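Local coordinates for protein diol-dehydratase (PDB 5I2A) that probably dehydrates 1,2-propanediol as a B12-independent diol dehydratase of the glycyl radical enzyme family, at residues K576-G581 against E644-M649; A704-G707 against G712-A715. All coordinates share one frame; numbering follows the deposited sequence. Where two conformers were deposited one is given.

Interaction 1: K576-G581 against E644-M649; sequences KRITMG and EEIHEM
Ile578 faces Ile646 with 7.5 Å between their CA atoms, where the turn joining helix 558-574 to helix 580-588 passes helix 637-651. Met649 carries most of the contact. Met649 CE lies over the centre of one face of the Arg577 guanidinium, 3.3 Å from Arg577 CZ. The same methyl touches the aliphatic part of that arginine, with Met649 CE 3.5 Å from Arg577 CB. The bend at chi3 (57°) turns the guanidinium back over the methyl, so that CB, CD and the flat group all touch it. Ile578 and Met649 meet tip to tip, Ile578 CD1 at 3.8 Å from Met649 CE. The two isoleucines cross obliquely, and CD1 of Ile578 lies 3.8 Å from CG2 of Ile646. Leu571 of helix 558-574 touches both Ile578 and Met649 and extends the apolar patch. The backbone O of Arg577 accepts a hydrogen bond from Arg642, earlier in helix 637-651. The two segments meet by van der Waals packing alone: apolar between the isoleucines and Met649, methyl over a charged guanidinium at Arg577. Two buried isoleucines form the inner part, and the thioether chain carries it outward to an exposed arginine, whose flat face serves as a lid over the methyl.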
# COMPACT_ATOMS: atom_id res chain seq x y z
N LYS A 576 -30.26 49.74 -8.09
CA LYS A 576 -29.23 50.66 -7.64
C LYS A 576 -29.62 51.41 -6.37
O LYS A 576 -29.26 52.57 -6.18
CB LYS A 576 -28.91 51.65 -8.76
CG LYS A 576 -27.45 51.73 -9.11
CD LYS A 576 -27.25 52.03 -10.57
CE LYS A 576 -27.83 50.94 -11.43
NZ LYS A 576 -27.08 50.79 -12.71
N ARG A 577 -30.35 50.73 -5.48
CA ARG A 577 -30.79 51.34 -4.23
C ARG A 577 -29.75 51.23 -3.14
O ARG A 577 -29.85 51.88 -2.10
CB ARG A 577 -32.10 50.70 -3.77
CG ARG A 577 -33.20 50.76 -4.81
CD ARG A 577 -34.47 50.09 -4.32
NE ARG A 577 -34.94 50.67 -3.06
CZ ARG A 577 -35.83 50.09 -2.26
NH1 ARG A 577 -36.33 48.90 -2.57
NH2 ARG A 577 -36.19 50.69 -1.14
N ILE A 578 -28.74 50.40 -3.37
CA ILE A 578 -27.64 50.21 -2.43
C ILE A 578 -26.37 50.18 -3.26
O ILE A 578 -26.39 49.68 -4.38
CB ILE A 578 -27.80 48.91 -1.62
CG1 ILE A 578 -29.14 48.91 -0.88
CG2 ILE A 578 -26.69 48.75 -0.61
CD1 ILE A 578 -29.48 47.58 -0.22
N THR A 579 -25.27 50.73 -2.75
CA THR A 579 -24.01 50.56 -3.46
C THR A 579 -23.37 49.26 -2.99
O THR A 579 -23.65 48.79 -1.89
CB THR A 579 -23.01 51.72 -3.26
OG1 THR A 579 -22.45 51.64 -1.94
CG2 THR A 579 -23.70 53.07 -3.46
N MET A 580 -22.51 48.70 -3.83
CA MET A 580 -21.81 47.48 -3.46
C MET A 580 -21.03 47.71 -2.17
O MET A 580 -20.96 46.83 -1.32
CB MET A 580 -20.89 47.04 -4.60
CG MET A 580 -20.22 45.70 -4.35
SD MET A 580 -21.41 44.36 -4.16
CE MET A 580 -21.75 43.95 -5.87
N GLY A 581 -20.46 48.90 -2.03
CA GLY A 581 -19.66 49.22 -0.86
C GLY A 581 -20.48 49.27 0.42
O GLY A 581 -20.02 48.85 1.47
N GLU A 644 -29.78 49.63 9.10
CA GLU A 644 -31.11 49.15 9.43
C GLU A 644 -32.05 49.20 8.22
O GLU A 644 -32.74 48.23 7.94
CB GLU A 644 -31.68 49.96 10.59
CG GLU A 644 -33.02 49.46 11.11
CD GLU A 644 -33.45 50.18 12.38
OE1 GLU A 644 -33.51 49.53 13.45
OE2 GLU A 644 -33.74 51.40 12.31
N GLU A 645 -32.09 50.32 7.50
CA GLU A 645 -33.02 50.39 6.38
C GLU A 645 -32.55 49.50 5.24
O GLU A 645 -33.37 49.00 4.47
CB GLU A 645 -33.21 51.83 5.90
CG GLU A 645 -31.98 52.51 5.36
CD GLU A 645 -32.26 53.96 4.98
OE1 GLU A 645 -32.45 54.23 3.77
OE2 GLU A 645 -32.29 54.82 5.89
N ILE A 646 -31.25 49.29 5.12
CA ILE A 646 -30.72 48.32 4.17
C ILE A 646 -31.23 46.92 4.52
O ILE A 646 -31.74 46.21 3.66
CB ILE A 646 -29.18 48.34 4.14
CG1 ILE A 646 -28.69 49.59 3.39
CG2 ILE A 646 -28.65 47.08 3.48
CD1 ILE A 646 -27.18 49.72 3.35
N HIS A 647 -31.13 46.55 5.79
CA HIS A 647 -31.65 45.28 6.25
C HIS A 647 -33.14 45.17 5.97
O HIS A 647 -33.62 44.14 5.50
CB HIS A 647 -31.40 45.10 7.75
CG HIS A 647 -31.53 43.68 8.21
ND1 HIS A 647 -32.06 43.34 9.43
CD2 HIS A 647 -31.16 42.52 7.62
CE1 HIS A 647 -32.04 42.02 9.57
NE2 HIS A 647 -31.50 41.50 8.48
N GLU A 648 -33.88 46.24 6.24
CA GLU A 648 -35.32 46.23 6.05
C GLU A 648 -35.71 46.04 4.60
O GLU A 648 -36.63 45.28 4.32
CB GLU A 648 -35.97 47.50 6.60
CG GLU A 648 -36.20 47.49 8.12
CD GLU A 648 -36.96 46.27 8.63
OE1 GLU A 648 -37.76 45.68 7.87
OE2 GLU A 648 -36.77 45.89 9.81
N MET A 649 -35.05 46.73 3.67
CA MET A 649 -35.43 46.55 2.28
C MET A 649 -35.04 45.15 1.79
O MET A 649 -35.69 44.60 0.92
CB MET A 649 -34.85 47.63 1.36
CG MET A 649 -33.39 47.99 1.56
SD MET A 649 -32.98 49.45 0.56
CE MET A 649 -33.06 48.72 -1.04

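Interaction 2: A704-G707 against G712-A715; sequences AQTG and GRLA
The Arg713 guanidinium meets segment 704-707 at its edge, where the carbonyls of Thr706 and Gly707 accept its N-H groups close to its plane. Thr706 CG2 touches the same group, 3.8 Å from Arg713 NH1. Arg713 NH1 gives a nearly straight bond to Gly707 O, 2.9 Å long with an N-H...O angle of 168°. Arg713 NH2 bonds to Thr706 O at 3.1 Å, approaching from above the plane of that carbonyl. With chi1 at 179° and chi2 also extended, the arginine reaches across to segment 704-707, and a bend at chi3 brings its edge to the two carbonyls. The side chain of Thr706 crosses it at about a right angle, with Thr706 CB 3.5 Å from Arg713 NH2. Thr706 OG1 bonds instead to Leu702 O and Asn457. The backbones pack directly, Gly707 C lying 3.8 Å from Ala715 CA, and Thr706 is backbone-bonded to His716. Further hydrogen bonds run from Arg713 NH2 to Thr717 O and from NH1 to Thr709 OG1. A leucine in place of Arg713 would probably leave the carbonyls of Thr706 and Gly707 without these donors and remove one of the ties between the two arms. One buried guanidinium thus gathers oxygens from several points of the loop between helices 699-703 and 734-741, and bonds from both NH1 and NH2 hold its plane in place.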
# COMPACT_ATOMS: atom_id res chain seq x y z
N ALA A 704 -22.50 29.20 12.25
CA ALA A 704 -21.72 29.89 13.27
C ALA A 704 -20.35 30.33 12.73
O ALA A 704 -19.69 31.16 13.33
CB ALA A 704 -21.54 29.00 14.51
N GLN A 705 -19.95 29.79 11.58
CA GLN A 705 -18.65 30.10 10.98
C GLN A 705 -18.82 31.08 9.83
O GLN A 705 -17.88 31.38 9.10
CB GLN A 705 -17.97 28.82 10.49
CG GLN A 705 -17.56 27.90 11.64
CD GLN A 705 -17.23 26.50 11.17
OE1 GLN A 705 -17.61 26.08 10.08
NE2 GLN A 705 -16.51 25.77 11.99
N THR A 706 -20.04 31.56 9.67
CA THR A 706 -20.41 32.33 8.51
C THR A 706 -20.83 33.72 8.95
O THR A 706 -21.71 33.85 9.80
CB THR A 706 -21.56 31.66 7.76
OG1 THR A 706 -21.19 30.30 7.47
CG2 THR A 706 -21.91 32.40 6.48
N GLY A 707 -20.22 34.75 8.37
CA GLY A 707 -20.67 36.11 8.62
C GLY A 707 -22.09 36.38 8.11
O GLY A 707 -22.75 35.50 7.53
N GLY A 712 -30.11 38.64 4.29
CA GLY A 712 -30.63 39.28 5.50
C GLY A 712 -30.35 38.50 6.77
O GLY A 712 -30.67 38.93 7.89
N ARG A 713 -29.75 37.34 6.59
CA ARG A 713 -29.36 36.49 7.70
C ARG A 713 -28.27 37.18 8.52
O ARG A 713 -27.32 37.71 7.96
CB ARG A 713 -28.88 35.14 7.14
CG ARG A 713 -28.42 34.15 8.17
CD ARG A 713 -27.77 32.89 7.54
NE ARG A 713 -26.67 32.54 8.42
CZ ARG A 713 -25.47 33.11 8.35
NH1 ARG A 713 -25.21 34.00 7.40
NH2 ARG A 713 -24.54 32.79 9.22
N LEU A 714 -28.40 37.18 9.84
CA LEU A 714 -27.42 37.83 10.70
C LEU A 714 -26.20 36.95 10.92
O LEU A 714 -26.26 35.73 10.77
CB LEU A 714 -28.04 38.21 12.05
CG LEU A 714 -29.25 39.15 11.98
CD1 LEU A 714 -29.71 39.58 13.38
CD2 LEU A 714 -28.96 40.35 11.09
N ALA A 715 -25.08 37.58 11.26
CA ALA A 715 -23.82 36.90 11.46
C ALA A 715 -23.89 35.72 12.44
O ALA A 715 -24.48 35.83 13.52
CB ALA A 715 -22.76 37.90 11.93

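Interactions 1 and 2 follow one another along the chain, with centres about 17 Å apart. They are joined by His647, on helix 637-651 of interaction 1. His647 NE2 lies 2.8 Å from Gly712 O, probably as a hydrogen bond, and 3.8 Å from Leu714 CD2. His647 also stacks on Tyr591, which in turn touches Leu714. The helix that carries the apolar contact therefore holds the 712-715 arm of the loop through its other side. The centre of interaction 1 is about 39 Å from the centre of the chain, that of interaction 2 about 24 Å. A bound PEG, probably from crystallisation, sits about 4 Å from the Arg713 side chain.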